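Local coordinates for transcriptional activator PlcR protein (PDB 3U3W) that activates transcription of virulence genes by binding DNA through a helix-turn-helix domain when its repeat domain holds the quorum-sensing signal peptide PapR, at residues 171-182 and 198-209. Sequence-based numbering, arbitrary orientation.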
loop_
_atom_site.group_PDB
_atom_site.type_symbol
_atom_site.label_atom_id
_atom_site.label_comp_id
_atom_site.label_asym_id
_atom_site.label_seq_id
_atom_site.Cartn_x
_atom_site.Cartn_y
_atom_site.Cartn_z
ATOM N N LEU A 171 28.701 -7.349 13.019
ATOM C CA LEU A 171 27.528 -8.208 13.010
ATOM C C LEU A 171 26.676 -8.094 14.274
ATOM O O LEU A 171 25.461 -7.918 14.203
ATOM C CB LEU A 171 27.928 -9.657 12.743
ATOM C CG LEU A 171 28.512 -9.815 11.337
ATOM C CD1 LEU A 171 28.965 -11.227 11.079
ATOM C CD2 LEU A 171 27.466 -9.403 10.307
ATOM N N LYS A 172 27.305 -8.162 15.433
ATOM C CA LYS A 172 26.537 -8.094 16.661
ATOM C C LYS A 172 25.764 -6.779 16.757
ATOM O O LYS A 172 24.588 -6.755 17.111
ATOM C CB LYS A 172 27.435 -8.284 17.883
ATOM C CG LYS A 172 26.662 -8.258 19.198
ATOM C CD LYS A 172 27.555 -7.891 20.378
ATOM C CE LYS A 172 26.944 -8.369 21.689
ATOM N NZ LYS A 172 26.823 -9.867 21.737
ATOM N N LYS A 173 26.420 -5.675 16.443
ATOM C CA LYS A 173 25.744 -4.399 16.546
ATOM C C LYS A 173 24.604 -4.329 15.519
ATOM O O LYS A 173 23.526 -3.813 15.809
ATOM C CB LYS A 173 26.737 -3.254 16.362
ATOM C CG LYS A 173 26.778 -2.262 17.522
ATOM C CD LYS A 173 27.940 -1.282 17.331
ATOM C CE LYS A 173 28.219 -0.448 18.578
ATOM N NZ LYS A 173 29.471 0.374 18.435
ATOM N N GLY A 174 24.840 -4.875 14.329
ATOM C CA GLY A 174 23.851 -4.829 13.273
ATOM C C GLY A 174 22.638 -5.671 13.609
ATOM O O GLY A 174 21.493 -5.210 13.528
ATOM N N ILE A 175 22.903 -6.915 14.001
ATOM C CA ILE A 175 21.851 -7.840 14.403
ATOM C C ILE A 175 20.991 -7.287 15.553
ATOM O O ILE A 175 19.770 -7.378 15.513
ATOM C CB ILE A 175 22.425 -9.229 14.709
ATOM C CG1 ILE A 175 22.790 -9.930 13.384
ATOM C CG2 ILE A 175 21.439 -10.028 15.540
ATOM C CD1 ILE A 175 23.812 -11.089 13.504
ATOM N N ASP A 176 21.629 -6.691 16.551
ATOM C CA ASP A 176 20.888 -6.103 17.658
ATOM C C ASP A 176 20.032 -4.914 17.218
ATOM O O ASP A 176 18.958 -4.693 17.766
ATOM C CB ASP A 176 21.831 -5.714 18.813
ATOM C CG ASP A 176 22.217 -6.910 19.699
ATOM O OD1 ASP A 176 21.377 -7.822 19.912
ATOM O OD2 ASP A 176 23.365 -6.930 20.194
ATOM N N LEU A 177 20.498 -4.155 16.227
ATOM C CA LEU A 177 19.739 -3.024 15.712
ATOM C C LEU A 177 18.541 -3.496 14.873
ATOM O O LEU A 177 17.445 -2.942 14.973
ATOM C CB LEU A 177 20.630 -2.041 14.945
ATOM C CG LEU A 177 19.893 -0.793 14.429
ATOM C CD1 LEU A 177 18.880 -0.236 15.446
ATOM C CD2 LEU A 177 20.852 0.314 13.972
ATOM N N PHE A 178 18.739 -4.541 14.077
ATOM C CA PHE A 178 17.629 -5.159 13.358
ATOM C C PHE A 178 16.529 -5.629 14.310
ATOM O O PHE A 178 15.340 -5.345 14.096
ATOM C CB PHE A 178 18.117 -6.323 12.492
ATOM C CG PHE A 178 18.878 -5.876 11.286
ATOM C CD1 PHE A 178 18.341 -4.898 10.437
ATOM C CD2 PHE A 178 20.130 -6.395 11.000
ATOM C CE1 PHE A 178 19.045 -4.448 9.326
ATOM C CE2 PHE A 178 20.835 -5.957 9.887
ATOM C CZ PHE A 178 20.283 -4.977 9.046
ATOM N N GLU A 179 16.921 -6.342 15.365
ATOM C CA GLU A 179 15.953 -6.789 16.357
ATOM C C GLU A 179 15.210 -5.608 16.983
ATOM O O GLU A 179 14.014 -5.695 17.202
ATOM C CB GLU A 179 16.614 -7.644 17.433
ATOM C CG GLU A 179 17.180 -8.960 16.921
ATOM C CD GLU A 179 17.788 -9.786 18.042
ATOM O OE1 GLU A 179 17.953 -9.240 19.152
ATOM O OE2 GLU A 179 18.087 -10.980 17.818
ATOM N N GLN A 180 15.899 -4.506 17.266
ATOM C CA GLN A 180 15.211 -3.333 17.818
ATOM C C GLN A 180 14.179 -2.768 16.851
ATOM O O GLN A 180 13.119 -2.324 17.283
ATOM C CB GLN A 180 16.179 -2.210 18.165
ATOM C CG GLN A 180 16.823 -2.250 19.525
ATOM C CD GLN A 180 17.928 -1.203 19.624
ATOM O OE1 GLN A 180 19.096 -1.538 19.851
ATOM N NE2 GLN A 180 17.567 0.070 19.416
ATOM N N ILE A 181 14.508 -2.746 15.556
ATOM C CA ILE A 181 13.581 -2.240 14.530
ATOM C C ILE A 181 12.316 -3.093 14.430
ATOM O O ILE A 181 11.199 -2.566 14.421
ATOM C CB ILE A 181 14.247 -2.100 13.124
ATOM C CG1 ILE A 181 15.380 -1.078 13.165
ATOM C CG2 ILE A 181 13.212 -1.697 12.066
ATOM C CD1 ILE A 181 16.430 -1.267 12.092
ATOM N N LEU A 182 12.480 -4.409 14.364
ATOM C CA LEU A 182 11.330 -5.318 14.329
ATOM C C LEU A 182 10.421 -5.138 15.538
ATOM O O LEU A 182 9.203 -5.268 15.423
ATOM C CB LEU A 182 11.782 -6.776 14.216
ATOM C CG LEU A 182 12.514 -7.052 12.895
ATOM C CD1 LEU A 182 13.180 -8.422 12.881
ATOM C CD2 LEU A 182 11.566 -6.876 11.704
ATOM N N VAL A 198 13.405 -5.422 6.434
ATOM C CA VAL A 198 14.221 -5.578 7.640
ATOM C C VAL A 198 14.562 -7.040 7.898
ATOM O O VAL A 198 15.704 -7.358 8.220
ATOM C CB VAL A 198 13.546 -5.008 8.920
ATOM C CG1 VAL A 198 14.468 -5.198 10.132
ATOM C CG2 VAL A 198 13.199 -3.550 8.745
ATOM N N ARG A 199 13.585 -7.937 7.769
ATOM C CA ARG A 199 13.880 -9.360 7.969
ATOM C C ARG A 199 14.908 -9.878 6.974
ATOM O O ARG A 199 15.737 -10.737 7.301
ATOM C CB ARG A 199 12.625 -10.224 7.943
ATOM C CG ARG A 199 11.707 -9.969 9.109
ATOM C CD ARG A 199 10.589 -11.003 9.201
ATOM N NE ARG A 199 9.694 -10.645 10.297
ATOM C CZ ARG A 199 9.876 -10.999 11.566
ATOM N NH1 ARG A 199 10.920 -11.757 11.922
ATOM N NH2 ARG A 199 9.011 -10.594 12.486
ATOM N N TYR A 200 14.878 -9.333 5.765
ATOM C CA TYR A 200 15.824 -9.756 4.744
ATOM C C TYR A 200 17.251 -9.349 5.092
ATOM O O TYR A 200 18.184 -10.143 4.927
ATOM C CB TYR A 200 15.450 -9.173 3.402
ATOM C CG TYR A 200 16.460 -9.432 2.313
ATOM C CD1 TYR A 200 16.583 -10.692 1.738
ATOM C CD2 TYR A 200 17.279 -8.415 1.849
ATOM C CE1 TYR A 200 17.492 -10.930 0.735
ATOM C CE2 TYR A 200 18.195 -8.635 0.833
ATOM C CZ TYR A 200 18.296 -9.890 0.277
ATOM O OH TYR A 200 19.196 -10.105 -0.741
ATOM N N ASN A 201 17.408 -8.108 5.550
ATOM C CA ASN A 201 18.723 -7.563 5.865
ATOM C C ASN A 201 19.238 -8.294 7.083
ATOM O O ASN A 201 20.380 -8.731 7.118
ATOM C CB ASN A 201 18.643 -6.054 6.134
ATOM C CG ASN A 201 18.383 -5.226 4.870
ATOM O OD1 ASN A 201 18.797 -5.597 3.761
ATOM N ND2 ASN A 201 17.702 -4.083 5.040
ATOM N N HIS A 202 18.359 -8.442 8.068
ATOM C CA HIS A 202 18.608 -9.235 9.265
ATOM C C HIS A 202 19.061 -10.651 8.898
ATOM O O HIS A 202 20.037 -11.153 9.456
ATOM C CB HIS A 202 17.338 -9.283 10.118
ATOM C CG HIS A 202 17.533 -9.893 11.465
ATOM N ND1 HIS A 202 16.481 -10.206 12.301
ATOM C CD2 HIS A 202 18.659 -10.239 12.132
ATOM C CE1 HIS A 202 16.951 -10.731 13.418
ATOM N NE2 HIS A 202 18.270 -10.759 13.344
ATOM N N ALA A 203 18.363 -11.282 7.950
ATOM C CA ALA A 203 18.730 -12.629 7.515
ATOM C C ALA A 203 20.133 -12.645 6.938
ATOM O O ALA A 203 20.896 -13.557 7.223
ATOM C CB ALA A 203 17.756 -13.164 6.515
ATOM N N LYS A 204 20.472 -11.634 6.135
ATOM C CA LYS A 204 21.807 -11.547 5.558
ATOM C C LYS A 204 22.877 -11.466 6.651
ATOM O O LYS A 204 23.879 -12.165 6.580
ATOM C CB LYS A 204 21.933 -10.360 4.587
ATOM C CG LYS A 204 21.213 -10.553 3.252
ATOM C CD LYS A 204 21.326 -9.290 2.382
ATOM C CE LYS A 204 22.773 -9.004 2.014
ATOM N NZ LYS A 204 23.311 -10.132 1.222
ATOM N N ALA A 205 22.652 -10.603 7.638
ATOM C CA ALA A 205 23.532 -10.459 8.796
ATOM C C ALA A 205 23.698 -11.754 9.640
ATOM O O ALA A 205 24.810 -12.100 10.039
ATOM C CB ALA A 205 23.068 -9.278 9.674
ATOM N N LEU A 206 22.595 -12.447 9.909
ATOM C CA LEU A 206 22.629 -13.734 10.597
ATOM C C LEU A 206 23.473 -14.728 9.813
ATOM O O LEU A 206 24.293 -15.460 10.390
ATOM C CB LEU A 206 21.204 -14.280 10.829
ATOM C CG LEU A 206 20.385 -13.450 11.837
ATOM C CD1 LEU A 206 18.881 -13.623 11.700
ATOM C CD2 LEU A 206 20.828 -13.741 13.272
ATOM N N TYR A 207 23.277 -14.749 8.497
ATOM C CA TYR A 207 24.046 -15.632 7.632
ATOM C C TYR A 207 25.545 -15.294 7.701
ATOM O O TYR A 207 26.382 -16.187 7.753
ATOM C CB TYR A 207 23.541 -15.542 6.196
ATOM C CG TYR A 207 24.237 -16.459 5.200
ATOM C CD1 TYR A 207 25.523 -16.171 4.722
ATOM C CD2 TYR A 207 23.598 -17.601 4.717
ATOM C CE1 TYR A 207 26.148 -17.003 3.800
ATOM C CE2 TYR A 207 24.215 -18.441 3.815
ATOM C CZ TYR A 207 25.487 -18.136 3.352
ATOM O OH TYR A 207 26.085 -18.979 2.438
ATOM N N LEU A 208 25.887 -14.008 7.698
ATOM C CA LEU A 208 27.301 -13.627 7.716
ATOM C C LEU A 208 27.939 -14.046 9.047
ATOM O O LEU A 208 29.144 -14.288 9.116
ATOM C CB LEU A 208 27.488 -12.123 7.476
ATOM C CG LEU A 208 27.227 -11.590 6.059
ATOM C CD1 LEU A 208 27.284 -10.062 6.037
ATOM C CD2 LEU A 208 28.213 -12.186 5.032
ATOM N N ASP A 209 27.103 -14.134 10.084
ATOM C CA ASP A 209 27.489 -14.574 11.415
ATOM C C ASP A 209 27.396 -16.099 11.578
ATOM O O ASP A 209 27.490 -16.622 12.690
ATOM C CB ASP A 209 26.596 -13.895 12.459
ATOM C CG ASP A 209 27.301 -13.672 13.794
ATOM O OD1 ASP A 209 28.550 -13.724 13.822
ATOM O OD2 ASP A 209 26.602 -13.431 14.806
HETATM O O HOH W 1 18.659 -12.379 15.953
#
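The ring of Phe-178 lies with one face over the backbone of the opposite helix. The N of His-202 sits above its centre, and the carbonyl carbon of Asn-201 lies nearer the rim. Phe-178 CZ touches Asn-201 CB at 3.5 Å. The His-202 imidazole is held between two side chains: Leu-206 CD1 of its own helix lies over one face and Phe-178 CB over the opposite one. Phe-178 CB is 4.1 Å from the centroid of the His-202 ring, a CH-pi contact. The two rings are near parallel, 26° between planes, but slid so far apart that they barely overlap. A water lies in the plane at the edge of the imidazole, 3.1 Å from His-202 NE2; the same water's link to Glu-179 OE2 is implausibly short and so doubtful. His-202 ND1 is buried with no partner in the model; Leu-182 CD1 packs beside it at 3.8 Å.

Helices 171-187 and 192-208 run antiparallel, their segment axes 9.5 Å apart at 152°. They are successive helices of the C-terminal domain, whose family belongs to the tetratricopeptide-repeat clan. Packing is knobs-into-holes. Phe-178 fills the hole of Val-198, Asn-201, His-202 and Ala-205, and His-202 that of Ile-175, Phe-178, Glu-179 and Leu-182. With its CG anti to the backbone N (chi1 -171°), His-202 brings the imidazole over Phe-178 CB.

At one end Leu-182 CD2 meets Val-198 CG1 at 3.7 Å, and Leu-182 CD1 lies over a face of the Arg-199 guanidinium, whose NE forms a salt bridge with Asp-195 and whose NH1 hydrogen-bonds to Gln-218. At the other, Leu-171 CD1 reaches Asp-209 N at 3.6 Å, where helix 192-208 stops. Ile-175 CG1 packs on Ala-205 CB at 3.8 Å. Asn-201 ND2 hydrogen-bonds to Asn-159 and the bound peptide's backbone, to which Lys-204 NZ also hydrogen-bonds.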